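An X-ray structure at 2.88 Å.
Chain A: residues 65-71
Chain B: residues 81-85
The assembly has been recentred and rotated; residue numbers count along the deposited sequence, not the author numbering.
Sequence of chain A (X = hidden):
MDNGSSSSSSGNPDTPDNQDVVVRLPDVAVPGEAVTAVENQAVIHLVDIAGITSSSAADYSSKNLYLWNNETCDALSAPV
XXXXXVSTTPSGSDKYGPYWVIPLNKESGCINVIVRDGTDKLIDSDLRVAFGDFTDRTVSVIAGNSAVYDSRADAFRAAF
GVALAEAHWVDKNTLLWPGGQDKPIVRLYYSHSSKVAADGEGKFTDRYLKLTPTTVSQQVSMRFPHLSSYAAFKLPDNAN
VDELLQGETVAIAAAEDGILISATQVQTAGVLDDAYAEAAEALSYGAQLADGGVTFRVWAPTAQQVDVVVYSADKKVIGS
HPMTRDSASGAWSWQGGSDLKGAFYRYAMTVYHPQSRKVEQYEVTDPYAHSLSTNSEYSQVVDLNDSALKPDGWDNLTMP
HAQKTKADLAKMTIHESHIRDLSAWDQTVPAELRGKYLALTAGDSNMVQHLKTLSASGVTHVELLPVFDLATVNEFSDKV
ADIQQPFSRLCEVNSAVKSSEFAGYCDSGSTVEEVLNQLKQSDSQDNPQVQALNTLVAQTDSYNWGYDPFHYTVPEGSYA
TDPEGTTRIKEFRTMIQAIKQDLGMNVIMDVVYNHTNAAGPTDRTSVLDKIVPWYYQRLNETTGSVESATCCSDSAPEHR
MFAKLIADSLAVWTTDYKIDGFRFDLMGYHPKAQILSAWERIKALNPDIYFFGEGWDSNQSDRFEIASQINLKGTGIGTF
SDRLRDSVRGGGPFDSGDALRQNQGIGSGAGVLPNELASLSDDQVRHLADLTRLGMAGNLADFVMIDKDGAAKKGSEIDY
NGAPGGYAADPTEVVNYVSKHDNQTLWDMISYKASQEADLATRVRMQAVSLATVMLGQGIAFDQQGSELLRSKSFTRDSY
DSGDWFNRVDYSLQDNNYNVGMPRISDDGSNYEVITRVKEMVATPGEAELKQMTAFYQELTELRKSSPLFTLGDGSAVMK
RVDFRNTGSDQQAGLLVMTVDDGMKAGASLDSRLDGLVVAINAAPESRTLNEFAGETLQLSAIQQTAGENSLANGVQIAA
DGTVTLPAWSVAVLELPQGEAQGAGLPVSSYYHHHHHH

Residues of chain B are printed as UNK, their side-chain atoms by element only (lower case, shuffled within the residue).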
# COMPACT_ATOMS: atom_id res chain seq x y z
N LEU A 65 -24.27 -9.10 26.93
CA LEU A 65 -23.58 -9.09 28.21
C LEU A 65 -24.54 -9.35 29.35
O LEU A 65 -25.52 -8.62 29.49
CB LEU A 65 -22.89 -7.75 28.49
CG LEU A 65 -22.12 -7.05 27.39
CD1 LEU A 65 -21.57 -5.76 27.90
CD2 LEU A 65 -21.00 -7.93 26.86
N TYR A 66 -24.24 -10.35 30.20
CA TYR A 66 -25.04 -10.54 31.41
C TYR A 66 -24.41 -9.58 32.44
O TYR A 66 -23.30 -9.82 32.93
CB TYR A 66 -25.10 -12.01 31.91
CG TYR A 66 -25.92 -12.16 33.18
CD1 TYR A 66 -27.31 -12.13 33.15
CD2 TYR A 66 -25.29 -12.31 34.42
CE1 TYR A 66 -28.06 -12.23 34.32
CE2 TYR A 66 -26.03 -12.43 35.59
CZ TYR A 66 -27.42 -12.39 35.54
OH TYR A 66 -28.15 -12.52 36.71
N LEU A 67 -25.09 -8.45 32.67
CA LEU A 67 -24.66 -7.40 33.58
C LEU A 67 -25.50 -7.47 34.87
O LEU A 67 -26.70 -7.77 34.81
CB LEU A 67 -24.73 -6.04 32.88
CG LEU A 67 -23.75 -5.87 31.70
CD1 LEU A 67 -24.36 -5.05 30.61
CD2 LEU A 67 -22.45 -5.24 32.13
N TRP A 68 -24.85 -7.28 36.04
CA TRP A 68 -25.47 -7.45 37.36
C TRP A 68 -24.73 -6.76 38.49
O TRP A 68 -23.50 -6.76 38.54
CB TRP A 68 -25.61 -8.95 37.69
CG TRP A 68 -24.32 -9.73 37.58
CD1 TRP A 68 -23.64 -10.04 36.43
CD2 TRP A 68 -23.57 -10.27 38.66
NE1 TRP A 68 -22.49 -10.73 36.74
CE2 TRP A 68 -22.43 -10.90 38.10
CE3 TRP A 68 -23.74 -10.29 40.05
CZ2 TRP A 68 -21.46 -11.52 38.89
CZ3 TRP A 68 -22.79 -10.92 40.82
CH2 TRP A 68 -21.67 -11.52 40.25
N ASN A 69 -25.50 -6.21 39.43
CA ASN A 69 -25.03 -5.50 40.62
C ASN A 69 -24.87 -6.42 41.87
O ASN A 69 -25.81 -7.14 42.24
CB ASN A 69 -25.98 -4.34 40.95
CG ASN A 69 -25.75 -3.08 40.16
OD1 ASN A 69 -24.62 -2.68 39.90
ND2 ASN A 69 -26.82 -2.36 39.86
N ASN A 70 -23.68 -6.37 42.51
CA ASN A 70 -23.38 -7.13 43.73
C ASN A 70 -22.61 -6.27 44.75
O ASN A 70 -22.12 -5.19 44.39
CB ASN A 70 -22.73 -8.51 43.44
CG ASN A 70 -21.22 -8.60 43.27
OD1 ASN A 70 -20.51 -7.62 42.99
ND2 ASN A 70 -20.69 -9.81 43.39
N GLU A 71 -22.50 -6.77 46.02
CA GLU A 71 -21.82 -6.13 47.17
C GLU A 71 -20.44 -5.56 46.79
O GLU A 71 -20.04 -4.52 47.32
CB GLU A 71 -21.67 -7.11 48.34
CG GLU A 71 -22.95 -7.84 48.71
CD GLU A 71 -23.81 -7.11 49.73
OE1 GLU A 71 -23.41 -7.05 50.91
OE2 GLU A 71 -24.90 -6.63 49.35
N UNK B 81 -29.26 -14.26 44.42
CA UNK B 81 -29.19 -13.28 43.33
C UNK B 81 -27.80 -13.23 42.69
O UNK B 81 -27.68 -13.25 41.46
c UNK B 81 -29.59 -11.90 43.85
N UNK B 82 -26.75 -13.17 43.54
CA UNK B 82 -25.33 -13.09 43.18
C UNK B 82 -24.89 -14.30 42.34
O UNK B 82 -25.06 -15.45 42.77
o UNK B 82 -22.54 -12.23 43.24
c UNK B 82 -23.01 -12.48 44.36
o UNK B 82 -22.34 -12.38 45.41
c UNK B 82 -24.47 -12.92 44.47
N UNK B 83 -24.39 -14.03 41.12
CA UNK B 83 -23.85 -15.04 40.20
C UNK B 83 -22.52 -15.53 40.77
O UNK B 83 -22.21 -16.72 40.64
n UNK B 83 -21.19 -16.32 36.73
c UNK B 83 -24.66 -17.07 36.96
c UNK B 83 -23.39 -16.50 37.12
c UNK B 83 -23.69 -18.73 35.48
c UNK B 83 -22.30 -17.07 36.42
c UNK B 83 -22.44 -18.19 35.60
c UNK B 83 -22.89 -15.37 37.84
c UNK B 83 -23.68 -14.48 38.77
c UNK B 83 -21.56 -15.31 37.58
c UNK B 83 -24.79 -18.18 36.14
N UNK B 84 -21.74 -14.62 41.42
CA UNK B 84 -20.47 -14.93 42.08
C UNK B 84 -20.66 -15.78 43.33
O UNK B 84 -19.69 -16.38 43.82
c UNK B 84 -18.62 -13.31 41.34
c UNK B 84 -19.66 -13.66 42.39
o UNK B 84 -17.85 -14.16 40.86
n UNK B 84 -18.52 -12.03 40.99
N UNK B 85 -21.93 -15.89 43.83
CA UNK B 85 -22.28 -16.71 44.99
C UNK B 85 -22.20 -18.20 44.68
O UNK B 85 -23.07 -18.79 44.02
o UNK B 85 -23.28 -16.47 47.91
o UNK B 85 -24.72 -17.87 47.00
c UNK B 85 -23.91 -16.93 46.92
c UNK B 85 -23.65 -16.33 45.56

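Position 81 of chain B carries a single side-chain carbon. Its CA-to-CB bond points sideways, and CB of position 81 comes no nearer to the chain A stretch than 6.3 Å, to O of Asn A69. A lone CB with nothing beyond it is alanine, so the residue is Ala B81. A small residue suits this exposed place, where no side-chain contact is made.

Position 82 has two side-chain carbons, the second carrying two oxygens. The CA-to-CB bond points sideways, but with chi1 in the t well the end of the side chain comes nearer to chain A. There ND2 of Asn A70 donates a hydrogen bond to a carboxylate oxygen of position 82 at 3.0 Å. A short carboxylate of this kind is aspartate, Asp B82, and the acceptor is OD1, whose modelled place is somewhat uncertain. A carboxylate fits because it can only accept from the amide NH2.

Position 83 shows one carbon followed by fused five- and six-membered rings holding eight carbons and one nitrogen. CB of position 83 lies over the face of Trp A68, 3.8 Å from the centroid of the six-membered ring and 15° off the ring normal, which makes a CH-pi contact. The fused rings then lead away, presenting their edge toward the face of Trp A68 in an offset edge-to-face pair, with planes at 69°. CB of position 83 also meets CE2 of Tyr A66 at 4.5 Å. This indole identifies tryptophan, Trp B83. A large aromatic side chain suits this buried place, and its polar NE1 is satisfied by a hydrogen bond elsewhere in the structure.

Position 84 has two carbons, the second bearing one oxygen and one nitrogen. The CA-to-CB bond points toward chain A, and the amide group lies at the edge of the Trp A68 ring, near the ring plane. A short amide is asparagine, hence Asn B84. A compact polar group can sit beside the indole there without covering its face.

Position 85 again has two carbons and two oxygens on the second. The CA-to-CB bond points sideways, and nothing touches chain A. It is aspartate, Asp B85. The carboxylate suits a partly exposed place, and OD2 of Asp B85 accepts a hydrogen bond from a residue just outside the stretch. N of Asp B85 gives a weak hydrogen bond to O of Asp B82 at 3.3 Å.

The contact therefore centres on Trp A68, whose face receives Trp B83 while Asn B84 lies at its edge. Beside this aromatic packing, the bond from Asn A70 to Asp B82 adds a directional polar link.

Chain B (81-85) ADWND
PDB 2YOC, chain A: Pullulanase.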